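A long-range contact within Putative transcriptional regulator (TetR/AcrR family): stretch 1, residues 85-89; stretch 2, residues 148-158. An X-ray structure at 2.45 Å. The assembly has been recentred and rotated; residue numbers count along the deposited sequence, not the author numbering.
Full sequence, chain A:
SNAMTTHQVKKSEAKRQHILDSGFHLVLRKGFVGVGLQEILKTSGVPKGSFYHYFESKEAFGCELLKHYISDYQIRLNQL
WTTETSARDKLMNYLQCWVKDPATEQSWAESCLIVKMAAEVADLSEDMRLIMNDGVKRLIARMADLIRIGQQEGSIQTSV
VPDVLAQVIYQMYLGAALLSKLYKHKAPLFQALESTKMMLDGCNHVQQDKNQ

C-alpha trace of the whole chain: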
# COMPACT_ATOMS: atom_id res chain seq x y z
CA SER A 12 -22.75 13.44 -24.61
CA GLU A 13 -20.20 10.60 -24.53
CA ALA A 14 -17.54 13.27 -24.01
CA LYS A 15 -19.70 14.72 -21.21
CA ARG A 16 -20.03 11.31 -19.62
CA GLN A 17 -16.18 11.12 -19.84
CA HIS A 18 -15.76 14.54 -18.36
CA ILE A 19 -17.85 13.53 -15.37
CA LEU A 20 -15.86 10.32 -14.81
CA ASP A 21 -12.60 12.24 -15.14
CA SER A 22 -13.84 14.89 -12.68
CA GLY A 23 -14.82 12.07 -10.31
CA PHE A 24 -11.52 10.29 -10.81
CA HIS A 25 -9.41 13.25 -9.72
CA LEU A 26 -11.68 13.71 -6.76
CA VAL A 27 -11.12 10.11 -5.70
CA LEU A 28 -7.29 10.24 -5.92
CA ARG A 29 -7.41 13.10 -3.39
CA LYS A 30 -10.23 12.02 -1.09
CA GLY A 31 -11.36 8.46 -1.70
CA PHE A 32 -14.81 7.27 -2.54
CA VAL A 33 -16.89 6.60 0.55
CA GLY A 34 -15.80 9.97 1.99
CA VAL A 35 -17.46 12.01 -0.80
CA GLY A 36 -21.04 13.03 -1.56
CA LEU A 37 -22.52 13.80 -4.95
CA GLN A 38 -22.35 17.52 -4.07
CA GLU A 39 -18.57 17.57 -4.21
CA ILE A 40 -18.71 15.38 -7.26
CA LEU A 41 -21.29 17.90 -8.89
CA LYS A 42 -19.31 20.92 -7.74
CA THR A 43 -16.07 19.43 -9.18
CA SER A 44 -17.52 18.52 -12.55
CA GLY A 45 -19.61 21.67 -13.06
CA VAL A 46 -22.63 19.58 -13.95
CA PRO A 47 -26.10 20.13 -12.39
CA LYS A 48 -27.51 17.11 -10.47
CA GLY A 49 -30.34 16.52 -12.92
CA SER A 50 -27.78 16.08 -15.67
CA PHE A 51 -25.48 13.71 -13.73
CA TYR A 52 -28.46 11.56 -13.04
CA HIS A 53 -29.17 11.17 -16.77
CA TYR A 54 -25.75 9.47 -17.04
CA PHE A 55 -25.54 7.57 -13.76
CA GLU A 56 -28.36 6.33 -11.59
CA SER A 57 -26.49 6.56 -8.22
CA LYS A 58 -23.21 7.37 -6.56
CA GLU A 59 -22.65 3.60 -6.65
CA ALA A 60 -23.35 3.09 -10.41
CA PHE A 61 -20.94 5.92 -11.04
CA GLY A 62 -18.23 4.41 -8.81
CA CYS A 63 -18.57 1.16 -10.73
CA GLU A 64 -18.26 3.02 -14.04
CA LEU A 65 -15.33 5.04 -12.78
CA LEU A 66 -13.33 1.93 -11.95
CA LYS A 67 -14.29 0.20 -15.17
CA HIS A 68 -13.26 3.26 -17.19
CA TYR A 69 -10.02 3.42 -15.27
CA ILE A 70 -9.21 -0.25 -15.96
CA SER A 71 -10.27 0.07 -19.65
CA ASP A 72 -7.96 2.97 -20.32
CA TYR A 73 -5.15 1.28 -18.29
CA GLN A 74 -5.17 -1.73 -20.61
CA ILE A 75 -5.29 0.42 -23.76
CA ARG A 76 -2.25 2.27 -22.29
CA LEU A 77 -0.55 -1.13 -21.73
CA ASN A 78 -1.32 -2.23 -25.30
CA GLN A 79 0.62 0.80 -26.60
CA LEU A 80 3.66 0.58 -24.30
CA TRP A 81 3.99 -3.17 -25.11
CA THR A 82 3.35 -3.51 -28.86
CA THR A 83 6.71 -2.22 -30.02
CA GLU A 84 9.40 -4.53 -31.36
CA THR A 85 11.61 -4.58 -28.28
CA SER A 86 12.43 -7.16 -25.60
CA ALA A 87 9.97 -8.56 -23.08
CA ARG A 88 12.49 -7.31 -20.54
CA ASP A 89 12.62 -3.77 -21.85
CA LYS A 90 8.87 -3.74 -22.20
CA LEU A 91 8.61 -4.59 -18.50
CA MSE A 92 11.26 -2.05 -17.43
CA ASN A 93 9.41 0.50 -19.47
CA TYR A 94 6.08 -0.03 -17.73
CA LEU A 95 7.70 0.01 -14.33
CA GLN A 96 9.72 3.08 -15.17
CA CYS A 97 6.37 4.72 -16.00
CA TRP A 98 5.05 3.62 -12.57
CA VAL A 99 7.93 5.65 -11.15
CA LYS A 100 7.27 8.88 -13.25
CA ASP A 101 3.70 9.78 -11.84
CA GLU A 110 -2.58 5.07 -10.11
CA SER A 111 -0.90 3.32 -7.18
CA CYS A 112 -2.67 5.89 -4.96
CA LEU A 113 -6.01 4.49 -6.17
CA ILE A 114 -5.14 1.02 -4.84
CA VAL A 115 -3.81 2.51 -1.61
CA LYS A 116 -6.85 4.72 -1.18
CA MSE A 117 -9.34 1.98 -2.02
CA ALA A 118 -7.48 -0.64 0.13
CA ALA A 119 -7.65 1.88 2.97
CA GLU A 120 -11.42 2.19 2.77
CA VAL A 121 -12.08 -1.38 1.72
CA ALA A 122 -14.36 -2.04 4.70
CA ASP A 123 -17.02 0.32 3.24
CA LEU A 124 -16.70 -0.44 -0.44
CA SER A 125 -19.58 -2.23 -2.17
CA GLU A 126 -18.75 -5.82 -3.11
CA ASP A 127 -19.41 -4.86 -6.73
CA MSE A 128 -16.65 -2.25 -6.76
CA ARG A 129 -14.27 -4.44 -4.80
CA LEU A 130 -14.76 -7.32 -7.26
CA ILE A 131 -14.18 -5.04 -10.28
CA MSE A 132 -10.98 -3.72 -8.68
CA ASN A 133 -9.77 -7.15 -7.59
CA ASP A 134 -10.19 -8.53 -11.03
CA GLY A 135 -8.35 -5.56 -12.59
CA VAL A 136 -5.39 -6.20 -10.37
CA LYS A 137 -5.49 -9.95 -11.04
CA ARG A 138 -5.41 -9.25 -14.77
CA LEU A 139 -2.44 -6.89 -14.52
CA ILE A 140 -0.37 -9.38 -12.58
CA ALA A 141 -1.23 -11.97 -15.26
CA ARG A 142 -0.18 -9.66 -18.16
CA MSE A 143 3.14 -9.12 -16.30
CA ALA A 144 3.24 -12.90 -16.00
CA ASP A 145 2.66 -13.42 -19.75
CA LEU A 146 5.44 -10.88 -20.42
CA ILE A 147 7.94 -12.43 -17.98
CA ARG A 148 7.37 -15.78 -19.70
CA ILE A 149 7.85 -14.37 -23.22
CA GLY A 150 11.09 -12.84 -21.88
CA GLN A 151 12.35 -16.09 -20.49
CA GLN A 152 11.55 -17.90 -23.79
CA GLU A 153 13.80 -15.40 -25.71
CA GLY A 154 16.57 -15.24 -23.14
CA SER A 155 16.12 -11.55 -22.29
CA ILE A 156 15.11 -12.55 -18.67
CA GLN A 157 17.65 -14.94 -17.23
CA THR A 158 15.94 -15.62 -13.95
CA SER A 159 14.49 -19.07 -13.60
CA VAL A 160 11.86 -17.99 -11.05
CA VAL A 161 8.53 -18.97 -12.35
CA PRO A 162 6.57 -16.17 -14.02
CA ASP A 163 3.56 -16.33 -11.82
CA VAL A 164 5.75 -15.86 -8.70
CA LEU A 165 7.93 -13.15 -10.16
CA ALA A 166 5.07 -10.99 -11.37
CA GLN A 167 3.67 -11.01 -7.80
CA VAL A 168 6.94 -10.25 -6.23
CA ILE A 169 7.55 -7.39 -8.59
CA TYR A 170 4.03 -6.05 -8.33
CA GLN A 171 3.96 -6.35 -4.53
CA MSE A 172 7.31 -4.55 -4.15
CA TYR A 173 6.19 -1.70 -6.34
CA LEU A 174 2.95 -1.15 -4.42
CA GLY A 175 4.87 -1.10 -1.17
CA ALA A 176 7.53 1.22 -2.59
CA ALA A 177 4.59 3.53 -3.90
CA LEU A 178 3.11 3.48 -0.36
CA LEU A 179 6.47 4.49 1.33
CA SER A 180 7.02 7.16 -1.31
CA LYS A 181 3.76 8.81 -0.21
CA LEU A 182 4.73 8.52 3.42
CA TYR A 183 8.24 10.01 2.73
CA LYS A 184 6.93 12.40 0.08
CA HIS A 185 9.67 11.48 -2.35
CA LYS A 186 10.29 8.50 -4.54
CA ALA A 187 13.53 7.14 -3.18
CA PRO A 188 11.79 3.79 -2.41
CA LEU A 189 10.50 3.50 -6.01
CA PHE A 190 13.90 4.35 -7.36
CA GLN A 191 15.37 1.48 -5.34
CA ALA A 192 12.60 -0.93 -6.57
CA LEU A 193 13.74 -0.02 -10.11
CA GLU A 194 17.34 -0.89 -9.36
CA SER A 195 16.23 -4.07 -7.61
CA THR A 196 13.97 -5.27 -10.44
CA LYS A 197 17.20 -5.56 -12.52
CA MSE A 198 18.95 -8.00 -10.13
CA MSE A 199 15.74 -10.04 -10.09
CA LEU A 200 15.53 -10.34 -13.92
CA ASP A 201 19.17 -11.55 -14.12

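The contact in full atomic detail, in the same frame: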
# COMPACT_ATOMS: atom_id res chain seq x y z
N THR A 85 10.51 -4.45 -29.23
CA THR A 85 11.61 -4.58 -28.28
C THR A 85 11.45 -5.87 -27.47
O THR A 85 10.52 -6.64 -27.69
CB THR A 85 11.67 -3.37 -27.27
OG1 THR A 85 10.43 -3.30 -26.52
CG2 THR A 85 11.97 -2.01 -28.01
N SER A 86 12.42 -6.10 -26.58
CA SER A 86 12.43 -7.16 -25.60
C SER A 86 11.17 -7.22 -24.72
O SER A 86 10.51 -6.23 -24.51
CB SER A 86 13.58 -6.92 -24.62
OG SER A 86 14.64 -7.76 -24.91
N ALA A 87 10.91 -8.41 -24.17
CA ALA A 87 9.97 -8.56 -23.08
C ALA A 87 10.55 -7.78 -21.89
O ALA A 87 9.83 -7.04 -21.22
CB ALA A 87 9.75 -10.08 -22.71
N ARG A 88 11.84 -7.94 -21.66
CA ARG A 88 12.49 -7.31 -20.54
C ARG A 88 12.37 -5.79 -20.56
O ARG A 88 11.99 -5.16 -19.54
CB ARG A 88 13.94 -7.68 -20.52
CG ARG A 88 14.72 -6.82 -19.56
CD ARG A 88 15.99 -7.52 -19.23
NE ARG A 88 16.72 -6.80 -18.20
CZ ARG A 88 17.51 -7.38 -17.31
NH1 ARG A 88 17.69 -8.70 -17.33
NH2 ARG A 88 18.12 -6.64 -16.40
N ASP A 89 12.70 -5.20 -21.70
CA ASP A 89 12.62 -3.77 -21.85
C ASP A 89 11.19 -3.34 -21.81
O ASP A 89 10.90 -2.25 -21.35
CB ASP A 89 13.37 -3.27 -23.14
CG ASP A 89 14.90 -3.45 -23.04
OD1 ASP A 89 15.40 -4.04 -22.04
OD2 ASP A 89 15.62 -3.02 -23.95
N ARG A 148 7.17 -14.45 -19.14
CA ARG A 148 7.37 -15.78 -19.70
C ARG A 148 7.92 -15.61 -21.13
O ARG A 148 8.96 -16.18 -21.44
CB ARG A 148 6.12 -16.66 -19.61
CG ARG A 148 5.71 -17.31 -20.90
CD ARG A 148 5.39 -18.74 -20.76
NE ARG A 148 4.02 -18.95 -20.30
CZ ARG A 148 3.30 -20.06 -20.55
NH1 ARG A 148 3.82 -21.04 -21.27
NH2 ARG A 148 2.07 -20.18 -20.07
N ILE A 149 7.28 -14.77 -21.94
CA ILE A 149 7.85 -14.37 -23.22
C ILE A 149 9.32 -13.97 -23.05
O ILE A 149 10.15 -14.40 -23.82
CB ILE A 149 7.04 -13.26 -23.93
CG1 ILE A 149 5.66 -13.78 -24.37
CG2 ILE A 149 7.75 -12.81 -25.19
CD1 ILE A 149 4.60 -12.65 -24.61
N GLY A 150 9.69 -13.24 -22.03
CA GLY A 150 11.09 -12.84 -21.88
C GLY A 150 12.04 -13.97 -21.53
O GLY A 150 13.22 -13.95 -21.85
N GLN A 151 11.53 -14.96 -20.84
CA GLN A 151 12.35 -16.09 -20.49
C GLN A 151 12.52 -17.01 -21.71
O GLN A 151 13.57 -17.61 -21.87
CB GLN A 151 11.73 -16.83 -19.30
CG GLN A 151 11.98 -16.13 -17.95
CD GLN A 151 11.21 -16.74 -16.81
OE1 GLN A 151 11.76 -17.04 -15.74
NE2 GLN A 151 9.93 -16.91 -17.01
N GLN A 152 11.48 -17.12 -22.54
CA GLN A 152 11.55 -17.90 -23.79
C GLN A 152 12.70 -17.36 -24.65
O GLN A 152 13.50 -18.15 -25.12
CB GLN A 152 10.28 -17.78 -24.65
CG GLN A 152 9.03 -18.55 -24.25
CD GLN A 152 7.76 -18.05 -25.02
OE1 GLN A 152 7.86 -17.55 -26.19
NE2 GLN A 152 6.57 -18.19 -24.37
N GLU A 153 12.77 -16.03 -24.85
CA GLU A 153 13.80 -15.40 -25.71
C GLU A 153 15.16 -15.28 -25.06
O GLU A 153 16.11 -14.96 -25.73
CB GLU A 153 13.49 -13.94 -26.05
CG GLU A 153 12.13 -13.53 -26.46
CD GLU A 153 11.88 -12.06 -26.05
OE1 GLU A 153 12.48 -11.57 -25.03
OE2 GLU A 153 11.07 -11.38 -26.75
N GLY A 154 15.27 -15.42 -23.77
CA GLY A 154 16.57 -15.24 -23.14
C GLY A 154 16.86 -13.81 -22.72
O GLY A 154 17.95 -13.48 -22.27
N SER A 155 15.89 -12.92 -22.82
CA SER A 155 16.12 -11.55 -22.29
C SER A 155 15.97 -11.50 -20.74
O SER A 155 16.53 -10.61 -20.11
CB SER A 155 15.24 -10.50 -23.00
OG SER A 155 13.88 -10.62 -22.65
N ILE A 156 15.25 -12.46 -20.15
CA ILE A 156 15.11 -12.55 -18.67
C ILE A 156 15.75 -13.83 -18.19
O ILE A 156 15.26 -14.88 -18.46
CB ILE A 156 13.67 -12.43 -18.21
CG1 ILE A 156 13.17 -11.01 -18.53
CG2 ILE A 156 13.60 -12.68 -16.75
CD1 ILE A 156 11.68 -10.81 -18.51
N GLN A 157 16.88 -13.76 -17.51
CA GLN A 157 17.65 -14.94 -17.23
C GLN A 157 17.21 -15.65 -15.98
O GLN A 157 17.64 -16.78 -15.69
CB GLN A 157 19.13 -14.59 -17.12
CG GLN A 157 19.75 -14.05 -18.46
CD GLN A 157 19.43 -12.57 -18.71
OE1 GLN A 157 19.03 -11.81 -17.79
NE2 GLN A 157 19.59 -12.14 -19.96
N THR A 158 16.33 -15.02 -15.20
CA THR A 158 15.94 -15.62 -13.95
C THR A 158 15.11 -16.83 -14.29
O THR A 158 14.39 -16.82 -15.29
CB THR A 158 15.14 -14.66 -13.08
OG1 THR A 158 15.10 -15.16 -11.74
CG2 THR A 158 13.71 -14.43 -13.62

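Contact between the start of one helix (Ala-87 to Asp-89) with the residues just before it and the end of another with the turn that follows it (Arg-148 to Thr-158); touching residues are at least 62 apart in sequence, and about 304 Å² of surface is buried, both sides summed. The backbones approach most tightly where Ala-87 faces Gly-150, with their CA atoms 4.6 Å apart; the CA atoms of Arg-88 and Ser-155 lie 5.8 Å apart. In the second stretch Gly-154 is the first residue to leave helical phi/psi, and its positive phi would jam a CB against the preceding carbonyl oxygen. Past this turn, Ile-156 N donates to Gly-150 O (3.0 Å), tying the outgoing chain back to the helix; Ser-155 and Ile-156 lie beside the first stretch.

Apolar packing centres on Ala-87, whose CB rests 3.2 Å from Gly-150 CA. The glycine permits this closeness, since a CB there would fall 2.9 Å from Ala-87 CB and also clash with Ile-156 CD1. Ile-149 borders the same site, its CG2 4.2 Å from Ala-87 CB, while Ile-156 CG1 packs 4.0 Å from Arg-88 CB, using the aliphatic base of the arginine.

Among the polar contacts, no clear hydrogen bond crosses the interface. Within the second stretch, Ser-155 OG donates to Glu-153 OE1 (2.9 Å), holding the carboxylate near the first helix's N-terminus, where OE1 is 3.6 Å from Ala-87 N. Ser-86 occupies the N-cap position but its side chain makes no capping bond; its OG lies 3.4 Å from Ser-155 CB. The extended Arg-88 side chain, t at chi1 to chi3, runs along the turn, with CD 3.3 Å from Ser-155 O and NH1 3.4 Å from Gln-157 OE1. Both oxygens lie at the guanidinium edge, near its plane; NH1 and NH2 are hydrogen-bonded elsewhere in the structure.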